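Long-range contacts in siroheme decarboxylase (Hydrogenobacter thermophilus, PDB 4CH7), which catalyses the decarboxylation of siroheme to 12,18-didecarboxysiroheme, probably by way of the monodecarboxylated compound, in heme d1 biosynthesis: residues A[60-65]-A[318-323]; A[238-243]-A[270-275]; A[69-74]-A[127-132]. One frame throughout, in Å; residues are numbered along the deposited sequence.

Contact 1 (A[60-65]-A[318-323])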
loop_
_atom_site.group_PDB
_atom_site.type_symbol
_atom_site.label_atom_id
_atom_site.label_comp_id
_atom_site.label_asym_id
_atom_site.label_seq_id
_atom_site.Cartn_x
_atom_site.Cartn_y
_atom_site.Cartn_z
ATOM N N ARG A 60 -0.177 9.877 0.114
ATOM C CA ARG A 60 -0.170 11.185 -0.538
ATOM C C ARG A 60 -0.168 12.356 0.448
ATOM O O ARG A 60 0.370 13.423 0.148
ATOM C CB ARG A 60 -1.320 11.314 -1.546
ATOM C CG ARG A 60 -2.703 10.989 -1.002
ATOM C CD ARG A 60 -3.788 11.398 -1.989
ATOM N NE ARG A 60 -3.781 12.836 -2.233
ATOM C CZ ARG A 60 -4.478 13.717 -1.523
ATOM N NH1 ARG A 60 -5.247 13.307 -0.523
ATOM N NH2 ARG A 60 -4.408 15.008 -1.811
ATOM N N LEU A 61 -0.766 12.157 1.618
ATOM C CA LEU A 61 -0.788 13.198 2.645
ATOM C C LEU A 61 0.592 13.370 3.284
ATOM O O LEU A 61 0.881 14.402 3.893
ATOM C CB LEU A 61 -1.869 12.910 3.692
ATOM C CG LEU A 61 -3.287 13.094 3.148
ATOM C CD1 LEU A 61 -4.354 12.675 4.143
ATOM C CD2 LEU A 61 -3.492 14.535 2.724
ATOM N N LEU A 62 1.438 12.355 3.128
ATOM C CA LEU A 62 2.842 12.460 3.508
ATOM C C LEU A 62 3.587 13.292 2.470
ATOM O O LEU A 62 4.657 13.837 2.745
ATOM C CB LEU A 62 3.485 11.075 3.617
ATOM C CG LEU A 62 3.032 10.163 4.758
ATOM C CD1 LEU A 62 3.681 8.790 4.666
ATOM C CD2 LEU A 62 3.338 10.803 6.096
ATOM N N GLY A 63 3.013 13.387 1.275
ATOM C CA GLY A 63 3.652 14.095 0.183
ATOM C C GLY A 63 4.228 13.136 -0.833
ATOM O O GLY A 63 4.918 13.545 -1.768
ATOM N N TYR A 64 3.950 11.851 -0.643
ATOM C CA TYR A 64 4.398 10.838 -1.585
ATOM C C TYR A 64 3.480 10.776 -2.795
ATOM O O TYR A 64 2.259 10.656 -2.657
ATOM C CB TYR A 64 4.478 9.466 -0.915
ATOM C CG TYR A 64 5.822 9.156 -0.294
ATOM C CD1 TYR A 64 6.218 9.758 0.891
ATOM C CD2 TYR A 64 6.690 8.250 -0.888
ATOM C CE1 TYR A 64 7.442 9.477 1.462
ATOM C CE2 TYR A 64 7.917 7.960 -0.323
ATOM C CZ TYR A 64 8.287 8.579 0.853
ATOM O OH TYR A 64 9.506 8.299 1.426
ATOM N N ASP A 65 4.069 10.875 -3.982
ATOM C CA ASP A 65 3.334 10.583 -5.200
ATOM C C ASP A 65 3.532 9.107 -5.508
ATOM O O ASP A 65 4.667 8.641 -5.644
ATOM C CB ASP A 65 3.826 11.438 -6.367
ATOM C CG ASP A 65 2.848 11.451 -7.532
ATOM O OD1 ASP A 65 1.851 10.698 -7.488
ATOM O OD2 ASP A 65 3.079 12.212 -8.493
ATOM N N LYS A 318 9.543 1.951 3.537
ATOM C CA LYS A 318 9.771 2.772 4.711
ATOM C C LYS A 318 9.782 4.213 4.232
ATOM O O LYS A 318 10.477 4.548 3.270
ATOM C CB LYS A 318 11.101 2.426 5.379
ATOM C CG LYS A 318 11.298 0.941 5.629
ATOM C CD LYS A 318 10.159 0.352 6.445
ATOM C CE LYS A 318 10.197 0.830 7.887
ATOM N NZ LYS A 318 9.168 0.149 8.720
ATOM N N TYR A 319 8.995 5.062 4.881
ATOM C CA TYR A 319 8.901 6.454 4.468
ATOM C C TYR A 319 10.095 7.261 4.962
ATOM O O TYR A 319 10.605 7.020 6.057
ATOM C CB TYR A 319 7.598 7.082 4.965
ATOM C CG TYR A 319 6.349 6.447 4.391
ATOM C CD1 TYR A 319 5.961 6.690 3.082
ATOM C CD2 TYR A 319 5.553 5.615 5.166
ATOM C CE1 TYR A 319 4.818 6.113 2.557
ATOM C CE2 TYR A 319 4.410 5.035 4.649
ATOM C CZ TYR A 319 4.048 5.287 3.345
ATOM O OH TYR A 319 2.911 4.714 2.822
ATOM N N PHE A 320 10.544 8.201 4.136
ATOM C CA PHE A 320 11.563 9.171 4.524
ATOM C C PHE A 320 12.894 8.549 4.940
ATOM O O PHE A 320 13.612 9.100 5.775
ATOM C CB PHE A 320 11.024 10.090 5.620
ATOM C CG PHE A 320 9.785 10.838 5.217
ATOM C CD1 PHE A 320 9.726 11.499 3.996
ATOM C CD2 PHE A 320 8.675 10.866 6.049
ATOM C CE1 PHE A 320 8.585 12.191 3.615
ATOM C CE2 PHE A 320 7.530 11.553 5.678
ATOM C CZ PHE A 320 7.484 12.216 4.458
ATOM N N SER A 321 13.211 7.394 4.365
ATOM C CA SER A 321 14.549 6.834 4.497
ATOM C C SER A 321 15.433 7.488 3.445
ATOM O O SER A 321 14.934 7.997 2.442
ATOM C CB SER A 321 14.532 5.317 4.316
ATOM O OG SER A 321 14.040 4.959 3.039
ATOM N N GLU A 322 16.741 7.492 3.678
ATOM C CA GLU A 322 17.671 8.162 2.777
ATOM C C GLU A 322 18.011 7.289 1.577
ATOM O O GLU A 322 18.652 7.745 0.628
ATOM C CB GLU A 322 18.954 8.525 3.523
ATOM C CG GLU A 322 18.739 9.434 4.718
ATOM C CD GLU A 322 19.889 9.376 5.700
ATOM O OE1 GLU A 322 20.672 8.405 5.641
ATOM O OE2 GLU A 322 20.007 10.301 6.530
ATOM N N GLU A 323 17.569 6.037 1.620
ATOM C CA GLU A 323 17.981 5.046 0.630
ATOM C C GLU A 323 17.371 5.216 -0.767
ATOM O O GLU A 323 17.928 4.712 -1.740
ATOM C CB GLU A 323 17.757 3.621 1.155
ATOM C CG GLU A 323 16.311 3.268 1.442
ATOM C CD GLU A 323 16.148 1.846 1.948
ATOM O OE1 GLU A 323 17.130 1.073 1.886
ATOM O OE2 GLU A 323 15.039 1.505 2.409
#
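Leu62 and Tyr319 each carry CG anti to their own carbonyl carbon (chi1 -69° and -63°); both side chains set out toward the facing loop and cross at about a right angle, and the extended second torsion of Leu62 brings CD1 over the tyrosine ring. Leu62 CD1 sits over the middle of that ring, 3.4 Å from the centroid of Tyr319 and almost on the ring normal, a CH-pi contact with the methyl near all six ring carbons. The Tyr319 ring in turn presents its edge to Tyr64: its CD1 lies 3.5 Å from Tyr64 CE1, over one face of the Tyr64 ring and toward the rim, in a T-shaped pair with planes 78° apart. Phe320 completes an aromatic cluster that joins the loop leading into strand 65-71 of the first AsnC-like ligand-binding domain to the loop between strand 303-314 and the C-terminal helix 323-335. Val176 of helix 170-179 packs on Leu62, Tyr319 and Phe320 alike. The Phe320 and Tyr64 side chains slide past each other in opposite directions, their rings set obliquely, CE1 of Phe320 being 3.6 Å from CE1 of Tyr64; the Phe320 ring turns its edge to the carbonyl oxygen of Leu62, 3.7 Å from Phe320 CZ. The single hydrogen bond between the loops is nearly straight: Phe320 N donates to Tyr64 OH over 2.9 Å, fixing the phenol end of Tyr64.

Contact 2 (A[238-243]-A[270-275])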
loop_
_atom_site.group_PDB
_atom_site.type_symbol
_atom_site.label_atom_id
_atom_site.label_comp_id
_atom_site.label_asym_id
_atom_site.label_seq_id
_atom_site.Cartn_x
_atom_site.Cartn_y
_atom_site.Cartn_z
ATOM N N VAL A 238 -9.054 -5.622 -15.135
ATOM C CA VAL A 238 -9.233 -4.216 -15.479
ATOM C C VAL A 238 -10.480 -4.038 -16.340
ATOM O O VAL A 238 -10.737 -4.832 -17.242
ATOM C CB VAL A 238 -7.982 -3.625 -16.166
ATOM C CG1 VAL A 238 -6.802 -3.647 -15.208
ATOM C CG2 VAL A 238 -7.648 -4.388 -17.436
ATOM N N TRP A 239 -11.258 -3.001 -16.046
ATOM C CA TRP A 239 -12.552 -2.821 -16.690
ATOM C C TRP A 239 -12.744 -1.402 -17.209
ATOM O O TRP A 239 -12.317 -0.434 -16.575
ATOM C CB TRP A 239 -13.674 -3.155 -15.702
ATOM C CG TRP A 239 -13.520 -4.505 -15.062
ATOM C CD1 TRP A 239 -12.693 -4.832 -14.028
ATOM C CD2 TRP A 239 -14.216 -5.707 -15.417
ATOM N NE1 TRP A 239 -12.827 -6.166 -13.722
ATOM C CE2 TRP A 239 -13.756 -6.726 -14.560
ATOM C CE3 TRP A 239 -15.183 -6.021 -16.375
ATOM C CZ2 TRP A 239 -14.234 -8.038 -14.637
ATOM C CZ3 TRP A 239 -15.651 -7.322 -16.452
ATOM C CH2 TRP A 239 -15.179 -8.313 -15.589
ATOM N N GLU A 240 -13.384 -1.282 -18.367
ATOM C CA GLU A 240 -13.822 0.020 -18.848
ATOM C C GLU A 240 -15.288 0.201 -18.482
ATOM O O GLU A 240 -16.162 -0.491 -19.010
ATOM C CB GLU A 240 -13.628 0.149 -20.356
ATOM C CG GLU A 240 -14.036 1.505 -20.911
ATOM C CD GLU A 240 -13.747 1.639 -22.389
ATOM O OE1 GLU A 240 -12.785 1.002 -22.868
ATOM O OE2 GLU A 240 -14.487 2.375 -23.073
ATOM N N VAL A 241 -15.549 1.124 -17.563
ATOM C CA VAL A 241 -16.888 1.333 -17.033
ATOM C C VAL A 241 -17.257 2.807 -17.125
ATOM O O VAL A 241 -16.443 3.669 -16.794
ATOM C CB VAL A 241 -16.974 0.888 -15.558
ATOM C CG1 VAL A 241 -18.401 1.003 -15.040
ATOM C CG2 VAL A 241 -16.467 -0.532 -15.399
ATOM N N PRO A 242 -18.482 3.106 -17.594
ATOM C CA PRO A 242 -18.979 4.485 -17.526
ATOM C C PRO A 242 -18.985 4.978 -16.080
ATOM O O PRO A 242 -19.511 4.291 -15.206
ATOM C CB PRO A 242 -20.412 4.377 -18.072
ATOM C CG PRO A 242 -20.749 2.901 -18.055
ATOM C CD PRO A 242 -19.438 2.204 -18.262
ATOM N N GLU A 243 -18.411 6.156 -15.846
ATOM C CA GLU A 243 -18.135 6.649 -14.496
ATOM C C GLU A 243 -19.385 6.845 -13.639
ATOM O O GLU A 243 -19.294 6.921 -12.413
ATOM C CB GLU A 243 -17.361 7.965 -14.568
ATOM C CG GLU A 243 -16.585 8.161 -15.858
ATOM C CD GLU A 243 -16.270 9.619 -16.115
ATOM O OE1 GLU A 243 -16.598 10.454 -15.246
ATOM O OE2 GLU A 243 -15.703 9.929 -17.184
ATOM N N LYS A 270 -3.772 5.796 -23.524
ATOM C CA LYS A 270 -2.786 4.743 -23.292
ATOM C C LYS A 270 -3.347 3.530 -22.548
ATOM O O LYS A 270 -2.809 2.426 -22.658
ATOM C CB LYS A 270 -1.573 5.303 -22.547
ATOM C CG LYS A 270 -0.681 6.180 -23.410
ATOM C CD LYS A 270 0.438 6.809 -22.597
ATOM C CE LYS A 270 1.367 7.609 -23.496
ATOM N NZ LYS A 270 2.438 8.297 -22.728
ATOM N N PHE A 271 -4.424 3.737 -21.794
ATOM C CA PHE A 271 -5.046 2.656 -21.031
ATOM C C PHE A 271 -6.497 3.014 -20.709
ATOM O O PHE A 271 -6.762 3.782 -19.785
ATOM C CB PHE A 271 -4.259 2.406 -19.742
ATOM C CG PHE A 271 -4.362 1.000 -19.226
ATOM C CD1 PHE A 271 -3.710 -0.038 -19.875
ATOM C CD2 PHE A 271 -5.096 0.718 -18.085
ATOM C CE1 PHE A 271 -3.791 -1.337 -19.398
ATOM C CE2 PHE A 271 -5.186 -0.579 -17.600
ATOM C CZ PHE A 271 -4.531 -1.607 -18.258
ATOM N N ARG A 272 -7.430 2.447 -21.471
ATOM C CA ARG A 272 -8.841 2.827 -21.384
ATOM C C ARG A 272 -9.608 2.226 -20.203
ATOM O O ARG A 272 -10.794 2.515 -20.018
ATOM C CB ARG A 272 -9.568 2.505 -22.694
ATOM C CG ARG A 272 -9.856 3.735 -23.547
ATOM C CD ARG A 272 -9.000 3.781 -24.801
ATOM N NE ARG A 272 -9.529 2.928 -25.861
ATOM C CZ ARG A 272 -9.115 2.965 -27.124
ATOM N NH1 ARG A 272 -8.166 3.817 -27.488
ATOM N NH2 ARG A 272 -9.650 2.154 -28.028
ATOM N N TYR A 273 -8.940 1.405 -19.401
ATOM C CA TYR A 273 -9.591 0.789 -18.250
ATOM C C TYR A 273 -9.553 1.710 -17.029
ATOM O O TYR A 273 -8.483 2.163 -16.616
ATOM C CB TYR A 273 -8.947 -0.561 -17.931
ATOM C CG TYR A 273 -8.813 -1.466 -19.138
ATOM C CD1 TYR A 273 -9.900 -2.182 -19.620
ATOM C CD2 TYR A 273 -7.597 -1.606 -19.790
ATOM C CE1 TYR A 273 -9.777 -3.008 -20.722
ATOM C CE2 TYR A 273 -7.464 -2.428 -20.888
ATOM C CZ TYR A 273 -8.555 -3.127 -21.353
ATOM O OH TYR A 273 -8.424 -3.948 -22.451
ATOM N N ASN A 274 -10.723 1.979 -16.458
ATOM C CA ASN A 274 -10.833 2.880 -15.315
ATOM C C ASN A 274 -11.195 2.168 -14.009
ATOM O O ASN A 274 -11.133 2.764 -12.931
ATOM C CB ASN A 274 -11.837 4.001 -15.605
ATOM C CG ASN A 274 -13.205 3.475 -16.008
ATOM O OD1 ASN A 274 -13.329 2.369 -16.527
ATOM N ND2 ASN A 274 -14.241 4.276 -15.776
ATOM N N LEU A 275 -11.582 0.897 -14.104
ATOM C CA LEU A 275 -11.882 0.113 -12.906
ATOM C C LEU A 275 -10.958 -1.092 -12.766
ATOM O O LEU A 275 -10.882 -1.939 -13.659
ATOM C CB LEU A 275 -13.348 -0.333 -12.882
ATOM C CG LEU A 275 -13.775 -1.140 -11.654
ATOM C CD1 LEU A 275 -13.439 -0.397 -10.379
ATOM C CD2 LEU A 275 -15.254 -1.448 -11.701
#
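Trp239 and Leu275 form an antiparallel hydrogen-bonded pair, CA atoms 4.8 Å apart, while the touching parts of their segments run 76° apart. The pairing is a classic beta bulge where strands 233-239 and 275-281 meet in the barrel sheet: Asn274 and Leu275 both face Trp239, and Trp239 O accepts from the backbone N of each. Asn274 CG stands between its own backbone N and carbonyl carbon (chi1 55°), close to the Val241 backbone. Val241 N donates to OD1 of Asn274 on a lone pair at 2.7 Å, which fixes which way round the amide lies; ND2 of Asn274 gives a hydrogen to Val241 O, a bond modelled so short that its exact length is doubtful. An alanine here would probably leave Val241 N and O without these mates and let the chain there shift. Glu240 runs extended beside Arg272, but their charged atoms stay apart, Glu240 OE1 being 4.8 Å from Arg272 NE. Val241 CG2 meets Leu275 CD2 at 4.0 Å, with Val249 of helix 246-254 packing on both residues. Over one face of the Tyr273 ring, toward its rim, lies Val238 CG2, 3.6 Å from Tyr273 CG.

Contact 3 (A[69-74]-A[127-132])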
loop_
_atom_site.group_PDB
_atom_site.type_symbol
_atom_site.label_atom_id
_atom_site.label_comp_id
_atom_site.label_asym_id
_atom_site.label_seq_id
_atom_site.Cartn_x
_atom_site.Cartn_y
_atom_site.Cartn_z
ATOM N N ILE A 69 2.866 1.409 -12.171
ATOM C CA ILE A 69 3.688 1.484 -13.372
ATOM C C ILE A 69 3.673 0.155 -14.123
ATOM O O ILE A 69 3.717 -0.910 -13.508
ATOM C CB ILE A 69 5.137 1.882 -13.029
ATOM C CG1 ILE A 69 5.153 3.115 -12.120
ATOM C CG2 ILE A 69 5.940 2.143 -14.295
ATOM C CD1 ILE A 69 4.448 4.327 -12.712
ATOM N N ALA A 70 3.603 0.223 -15.451
ATOM C CA ALA A 70 3.624 -0.972 -16.286
ATOM C C ALA A 70 4.713 -0.846 -17.343
ATOM O O ALA A 70 4.763 0.148 -18.059
ATOM C CB ALA A 70 2.276 -1.177 -16.946
ATOM N N PHE A 71 5.583 -1.849 -17.434
ATOM C CA PHE A 71 6.644 -1.856 -18.440
ATOM C C PHE A 71 6.366 -2.889 -19.527
ATOM O O PHE A 71 5.897 -3.993 -19.237
ATOM C CB PHE A 71 7.997 -2.168 -17.796
ATOM C CG PHE A 71 8.661 -0.981 -17.152
ATOM C CD1 PHE A 71 7.996 0.233 -17.029
ATOM C CD2 PHE A 71 9.964 -1.080 -16.681
ATOM C CE1 PHE A 71 8.616 1.328 -16.437
ATOM C CE2 PHE A 71 10.591 0.007 -16.089
ATOM C CZ PHE A 71 9.916 1.213 -15.965
ATOM N N LYS A 72 6.645 -2.531 -20.778
ATOM C CA LYS A 72 6.642 -3.523 -21.848
ATOM C C LYS A 72 8.056 -4.053 -22.046
ATOM O O LYS A 72 8.893 -3.411 -22.681
ATOM C CB LYS A 72 6.087 -2.958 -23.157
ATOM C CG LYS A 72 6.194 -3.923 -24.331
ATOM C CD LYS A 72 4.920 -3.954 -25.159
ATOM C CE LYS A 72 4.575 -2.581 -25.702
ATOM N NZ LYS A 72 3.383 -2.624 -26.591
ATOM N N VAL A 73 8.313 -5.224 -21.475
ATOM C CA VAL A 73 9.617 -5.864 -21.560
ATOM C C VAL A 73 9.427 -7.204 -22.253
ATOM O O VAL A 73 8.394 -7.839 -22.078
ATOM C CB VAL A 73 10.181 -6.124 -20.157
ATOM C CG1 VAL A 73 11.636 -6.545 -20.235
ATOM C CG2 VAL A 73 10.031 -4.890 -19.284
ATOM N N ASP A 74 10.394 -7.653 -23.044
ATOM C CA ASP A 74 10.258 -8.997 -23.592
ATOM C C ASP A 74 11.035 -10.029 -22.780
ATOM O O ASP A 74 12.052 -9.709 -22.163
ATOM C CB ASP A 74 10.587 -9.065 -25.084
ATOM C CG ASP A 74 9.635 -9.979 -25.838
ATOM O OD1 ASP A 74 9.267 -11.034 -25.279
ATOM O OD2 ASP A 74 9.240 -9.640 -26.974
ATOM N N GLU A 127 16.729 0.903 -18.583
ATOM C CA GLU A 127 16.372 -0.472 -18.907
ATOM C C GLU A 127 16.014 -0.630 -20.374
ATOM O O GLU A 127 15.623 -1.715 -20.804
ATOM C CB GLU A 127 15.211 -0.954 -18.035
ATOM C CG GLU A 127 15.604 -1.193 -16.595
ATOM C CD GLU A 127 16.853 -2.039 -16.476
ATOM O OE1 GLU A 127 16.752 -3.270 -16.641
ATOM O OE2 GLU A 127 17.938 -1.476 -16.228
ATOM N N ARG A 128 16.156 0.457 -21.129
ATOM C CA ARG A 128 15.844 0.467 -22.555
ATOM C C ARG A 128 14.426 -0.027 -22.828
ATOM O O ARG A 128 14.187 -0.778 -23.775
ATOM C CB ARG A 128 16.862 -0.362 -23.337
ATOM C CG ARG A 128 18.299 0.113 -23.178
ATOM C CD ARG A 128 19.148 -0.449 -24.298
ATOM N NE ARG A 128 18.399 -0.448 -25.551
ATOM C CZ ARG A 128 18.862 -0.911 -26.706
ATOM N NH1 ARG A 128 20.085 -1.415 -26.781
ATOM N NH2 ARG A 128 18.097 -0.868 -27.788
ATOM N N VAL A 129 13.493 0.392 -21.978
ATOM C CA VAL A 129 12.084 0.071 -22.156
ATOM C C VAL A 129 11.398 1.236 -22.858
ATOM O O VAL A 129 11.391 2.357 -22.345
ATOM C CB VAL A 129 11.398 -0.201 -20.806
ATOM C CG1 VAL A 129 9.915 -0.466 -21.008
ATOM C CG2 VAL A 129 12.063 -1.375 -20.104
ATOM N N LYS A 130 10.828 0.973 -24.032
ATOM C CA LYS A 130 10.243 2.032 -24.849
ATOM C C LYS A 130 8.827 2.397 -24.412
ATOM O O LYS A 130 8.498 3.577 -24.259
ATOM C CB LYS A 130 10.252 1.639 -26.329
ATOM C CG LYS A 130 9.986 2.802 -27.266
ATOM C CD LYS A 130 10.277 2.438 -28.711
ATOM C CE LYS A 130 9.189 1.562 -29.306
ATOM N NZ LYS A 130 9.470 1.237 -30.734
ATOM N N ASP A 131 7.992 1.384 -24.209
ATOM C CA ASP A 131 6.597 1.617 -23.860
ATOM C C ASP A 131 6.318 1.330 -22.391
ATOM O O ASP A 131 6.561 0.222 -21.906
ATOM C CB ASP A 131 5.676 0.777 -24.745
ATOM C CG ASP A 131 5.765 1.161 -26.205
ATOM O OD1 ASP A 131 5.908 2.366 -26.496
ATOM O OD2 ASP A 131 5.691 0.259 -27.065
ATOM N N TYR A 132 5.809 2.336 -21.687
ATOM C CA TYR A 132 5.411 2.154 -20.296
ATOM C C TYR A 132 4.151 2.936 -19.943
ATOM O O TYR A 132 3.756 3.864 -20.656
ATOM C CB TYR A 132 6.551 2.501 -19.332
ATOM C CG TYR A 132 7.054 3.927 -19.418
ATOM C CD1 TYR A 132 6.479 4.937 -18.657
ATOM C CD2 TYR A 132 8.122 4.256 -20.239
ATOM C CE1 TYR A 132 6.942 6.235 -18.727
ATOM C CE2 TYR A 132 8.593 5.550 -20.312
ATOM C CZ TYR A 132 7.998 6.535 -19.556
ATOM O OH TYR A 132 8.465 7.826 -19.631
#
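Phe71 and Tyr132 form an antiparallel non-hydrogen-bonded pair with CA atoms 4.6 Å apart, where strand 65-71 meets the start of strand 132-139. The two strands are the first and last in the order across the eight-stranded antiparallel sheet, so their pairing closes the barrel of the AsnC-like domains. Segment 127-132 comes off helix 116-126 through a Schellman motif, with positive phi at Arg128.

Among backbone contacts, Lys72 N donates to Asp131 O across 3.0 Å. Ala70 O receives a CA-H...O contact from Tyr132 CA at 3.1 Å.

Val129 carries part of the apolar packing. Its CG1, anti to the backbone N (chi1 177°), lies against Lys72 O, while its CG2 touches both Phe71 CD2 and, 4.1 Å away, Val73 CG2; both side chains cross the valine at about a right angle. Phe71 and Tyr132 lie side by side, pointing the same way, with Phe71 CD1 against Tyr132 CB at 3.5 Å. Val81 of helix 75-87 packs on Phe71 and Val73, and Phe105 makes an edge-to-face pair with Phe71.

The charged contact is loose. Lys72, bent at chi2 and chi3, lies alongside Asp131 in a long salt bridge, NZ of Lys72 being 3.7 Å from OD2 of Asp131, and also makes a cation-pi contact with Phe101. The lysine methylene comes closer than its amine: Lys72 CE is 3.3 Å from Asp131 OD2.

Contacts 2 and 3 reach the same closed sheet from different AsnC-like ranges; their centres are about 21 Å apart and their nearest atoms about 5 Å, without touching. Along the chain, contact 3 closes before contact 2 opens, and both fall within the span that contact 1 joins. Strand 65-71 links contact 1 to contact 3: residues 60-65 lead into it and 69-74 leave it, although the contact centres lie about 25 Å apart. Contact 1 is about 28 Å from contact 2, centre to centre. It is also the one near the inferred active-site residue His93, whose side chain is about 10 Å from that of Tyr319; contacts 2 and 3 lie away from it.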